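Local coordinates for protein catechol 1,2-dioxygenase (Acinetobacter sp., PDB 1DMH) that catalyses the iron(III)-dependent intradiol cleavage of catechol by dioxygen, giving cis,cis-muconate in the beta-ketoadipate pathway, at residues A[233-238]-A[291-296]. Numbering follows the deposited sequence.
Sequences GHRKLT and KLTRLV
A single antiparallel beta bridge pairs His234 with Arg294, tying the chain just before strand 237-243 to the loop just after strand 283-291 in the catalytic domain. It is a non-hydrogen-bonded pair, flanked by two backbone bonds: Arg235 N to Thr293 O (2.8 Å) and Leu295 N to Gly233 O (3.1 Å). The second donor stands above the carbonyl plane, 39° out of it. Glycine suits position 233 through its positive phi (74°). Leu295 packs on this backbone, CG 3.6 Å from Gly233 O and CD1 against Gly233 CA.

The side-chain link is made by Arg235 and Thr293. Bent at chi3 (-58°), the arginine presents its NE side to Thr293 OG1, which lies at the guanidinium edge and in its plane, 2.9 Å from NE and 3.2 Å from NH2. Threonine thus supplies one hydroxyl oxygen that accepts from two nitrogens, while NH1 forms a salt bridge with Asp92. A water bridges Arg235 O and Thr293 N.

Leu292, apolar and buried, spreads its branches: CD1 lies near His234 CB, and CD2 packs on Leu237 CB (3.8 Å). The His234 and Leu292 side chains cross at about a right angle, His234 CD2 coming within 3.6 Å of Leu292 CB; ND1 is hydrogen-bonded to Asp232 O and NE2 to Ala143 N.

The buried guanidinium is therefore fixed in rotation by a neutral acceptor and a carboxylate, the latter probably balancing its charge.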
ATOM      1  N   GLY A 233      23.969  -6.664  28.941  1.00 19.84           N
ATOM      2  CA  GLY A 233      23.173  -7.473  29.848  1.00 19.29           C
ATOM      3  C   GLY A 233      21.687  -7.145  29.914  1.00 18.54           C
ATOM      4  O   GLY A 233      20.920  -7.832  30.595  1.00 18.37           O
ATOM      5  N   HIS A 234      21.256  -6.103  29.211  1.00 18.13           N
ATOM      6  CA  HIS A 234      19.835  -5.735  29.255  1.00 17.17           C
ATOM      7  C   HIS A 234      19.233  -5.644  27.868  1.00 16.80           C
ATOM      8  O   HIS A 234      19.957  -5.501  26.862  1.00 16.03           O
ATOM      9  CB  HIS A 234      19.630  -4.386  29.947  1.00 16.64           C
ATOM     10  CG  HIS A 234      20.057  -4.368  31.378  1.00 16.76           C
ATOM     11  ND1 HIS A 234      21.381  -4.342  31.757  1.00 16.58           N
ATOM     12  CD2 HIS A 234      19.334  -4.400  32.524  1.00 17.56           C
ATOM     13  CE1 HIS A 234      21.455  -4.355  33.076  1.00 16.51           C
ATOM     14  NE2 HIS A 234      20.228  -4.391  33.566  1.00 18.31           N
ATOM     15  N   ARG A 235      17.908  -5.728  27.827  1.00 16.03           N
ATOM     16  CA  ARG A 235      17.187  -5.629  26.561  1.00 16.55           C
ATOM     17  C   ARG A 235      17.113  -4.150  26.180  1.00 15.78           C
ATOM     18  O   ARG A 235      17.193  -3.268  27.042  1.00 15.73           O
ATOM     19  CB  ARG A 235      15.770  -6.210  26.696  1.00 16.73           C
ATOM     20  CG  ARG A 235      15.745  -7.682  27.148  1.00 17.37           C
ATOM     21  CD  ARG A 235      14.336  -8.275  27.082  1.00 16.48           C
ATOM     22  NE  ARG A 235      13.388  -7.531  27.901  1.00 15.42           N
ATOM     23  CZ  ARG A 235      12.078  -7.768  27.932  1.00 16.55           C
ATOM     24  NH1 ARG A 235      11.540  -8.741  27.190  1.00 16.06           N
ATOM     25  NH2 ARG A 235      11.298  -7.027  28.712  1.00 15.93           N
ATOM     26  N   LYS A 236      16.981  -3.876  24.889  1.00 15.85           N
ATOM     27  CA  LYS A 236      16.899  -2.493  24.431  1.00 15.61           C
ATOM     28  C   LYS A 236      15.487  -1.968  24.721  1.00 15.99           C
ATOM     29  O   LYS A 236      14.475  -2.602  24.361  1.00 16.26           O
ATOM     30  CB  LYS A 236      17.203  -2.415  22.947  1.00 16.04           C
ATOM     31  CG  LYS A 236      17.292  -1.034  22.423  1.00 17.47           C
ATOM     32  CD  LYS A 236      17.595  -1.130  20.946  1.00 19.58           C
ATOM     33  CE  LYS A 236      17.880   0.238  20.366  1.00 19.93           C
ATOM     34  NZ  LYS A 236      18.438   0.091  18.984  1.00 21.52           N
ATOM     35  N   LEU A 237      15.425  -0.820  25.392  1.00 15.38           N
ATOM     36  CA  LEU A 237      14.145  -0.219  25.772  1.00 14.49           C
ATOM     37  C   LEU A 237      13.733   0.819  24.740  1.00 13.53           C
ATOM     38  O   LEU A 237      14.535   1.659  24.352  1.00 12.99           O
ATOM     39  CB  LEU A 237      14.268   0.507  27.133  1.00 14.93           C
ATOM     40  CG  LEU A 237      13.098   0.776  28.103  1.00 16.23           C
ATOM     41  CD1 LEU A 237      13.417   2.042  28.834  1.00 15.25           C
ATOM     42  CD2 LEU A 237      11.764   0.801  27.431  1.00 15.17           C
ATOM     43  N   THR A 238      12.487   0.759  24.292  1.00 12.85           N
ATOM     44  CA  THR A 238      11.957   1.756  23.373  1.00 11.69           C
ATOM     45  C   THR A 238      10.785   2.377  24.120  1.00 12.64           C
ATOM     46  O   THR A 238       9.885   1.660  24.557  1.00 12.40           O
ATOM     47  CB  THR A 238      11.417   1.138  22.057  1.00 12.24           C
ATOM     48  OG1 THR A 238      12.506   0.548  21.341  1.00 12.06           O
ATOM     49  CG2 THR A 238      10.724   2.214  21.170  1.00 12.05           C
ATOM     50  N   LYS A 291      14.248   2.433  33.959  1.00 19.06           N
ATOM     51  CA  LYS A 291      14.744   1.190  34.548  1.00 19.85           C
ATOM     52  C   LYS A 291      14.676   0.121  33.464  1.00 18.96           C
ATOM     53  O   LYS A 291      13.634  -0.060  32.811  1.00 18.09           O
ATOM     54  CB  LYS A 291      13.902   0.781  35.764  1.00 21.77           C
ATOM     55  CG  LYS A 291      14.441  -0.468  36.490  1.00 25.50           C
ATOM     56  CD  LYS A 291      13.611  -0.763  37.751  1.00 28.69           C
ATOM     57  CE  LYS A 291      13.964  -2.100  38.408  1.00 29.74           C
ATOM     58  NZ  LYS A 291      15.356  -2.116  38.905  1.00 31.92           N
ATOM     59  N   LEU A 292      15.794  -0.574  33.280  1.00 18.42           N
ATOM     60  CA  LEU A 292      15.923  -1.604  32.250  1.00 19.12           C
ATOM     61  C   LEU A 292      15.653  -3.050  32.710  1.00 19.30           C
ATOM     62  O   LEU A 292      15.668  -3.354  33.903  1.00 19.90           O
ATOM     63  CB  LEU A 292      17.324  -1.521  31.634  1.00 18.21           C
ATOM     64  CG  LEU A 292      17.806  -0.211  31.006  1.00 18.40           C
ATOM     65  CD1 LEU A 292      19.172  -0.458  30.406  1.00 18.26           C
ATOM     66  CD2 LEU A 292      16.844   0.268  29.920  1.00 18.13           C
ATOM     67  N   THR A 293      15.388  -3.930  31.752  1.00 19.45           N
ATOM     68  CA  THR A 293      15.158  -5.333  32.060  1.00 20.25           C
ATOM     69  C   THR A 293      16.330  -6.155  31.502  1.00 21.31           C
ATOM     70  O   THR A 293      16.990  -5.767  30.524  1.00 20.52           O
ATOM     71  CB  THR A 293      13.823  -5.842  31.462  1.00 20.14           C
ATOM     72  OG1 THR A 293      13.831  -5.651  30.046  1.00 20.66           O
ATOM     73  CG2 THR A 293      12.646  -5.075  32.037  1.00 20.89           C
ATOM     74  N   ARG A 294      16.592  -7.285  32.156  1.00 23.07           N
ATOM     75  CA  ARG A 294      17.670  -8.184  31.766  1.00 25.40           C
ATOM     76  C   ARG A 294      17.313  -9.003  30.534  1.00 25.26           C
ATOM     77  O   ARG A 294      16.131  -9.218  30.232  1.00 24.85           O
ATOM     78  CB  ARG A 294      17.984  -9.180  32.891  1.00 28.05           C
ATOM     79  CG  ARG A 294      18.799  -8.667  34.053  1.00 33.02           C
ATOM     80  CD  ARG A 294      19.362  -9.874  34.812  1.00 36.66           C
ATOM     81  NE  ARG A 294      20.313  -9.491  35.853  1.00 40.37           N
ATOM     82  CZ  ARG A 294      19.975  -8.944  37.020  1.00 41.75           C
ATOM     83  NH1 ARG A 294      18.694  -8.710  37.303  1.00 42.50           N
ATOM     84  NH2 ARG A 294      20.917  -8.644  37.912  1.00 43.05           N
ATOM     85  N   LEU A 295      18.350  -9.477  29.848  1.00 25.49           N
ATOM     86  CA  LEU A 295      18.191 -10.317  28.669  1.00 26.20           C
ATOM     87  C   LEU A 295      17.468 -11.590  29.111  1.00 27.34           C
ATOM     88  O   LEU A 295      17.461 -11.928  30.294  1.00 26.86           O
ATOM     89  CB  LEU A 295      19.556 -10.674  28.076  1.00 24.87           C
ATOM     90  CG  LEU A 295      20.364  -9.518  27.492  1.00 24.84           C
ATOM     91  CD1 LEU A 295      21.719 -10.025  27.060  1.00 24.66           C
ATOM     92  CD2 LEU A 295      19.625  -8.904  26.303  1.00 24.18           C
ATOM     93  N   VAL A 296      16.850 -12.281  28.160  1.00 28.71           N
ATOM     94  CA  VAL A 296      16.121 -13.500  28.465  1.00 30.80           C
ATOM     95  C   VAL A 296      16.926 -14.635  27.848  1.00 31.57           C
ATOM     96  O   VAL A 296      17.046 -14.731  26.627  1.00 31.34           O
ATOM     97  CB  VAL A 296      14.681 -13.440  27.880  1.00 30.80           C
ATOM     98  CG1 VAL A 296      13.948 -14.730  28.154  1.00 30.93           C
ATOM     99  CG2 VAL A 296      13.932 -12.278  28.495  1.00 29.93           C
TER
HETATM  100  O   HOH W   1      15.422  -2.880  29.190  1.00 20.02           O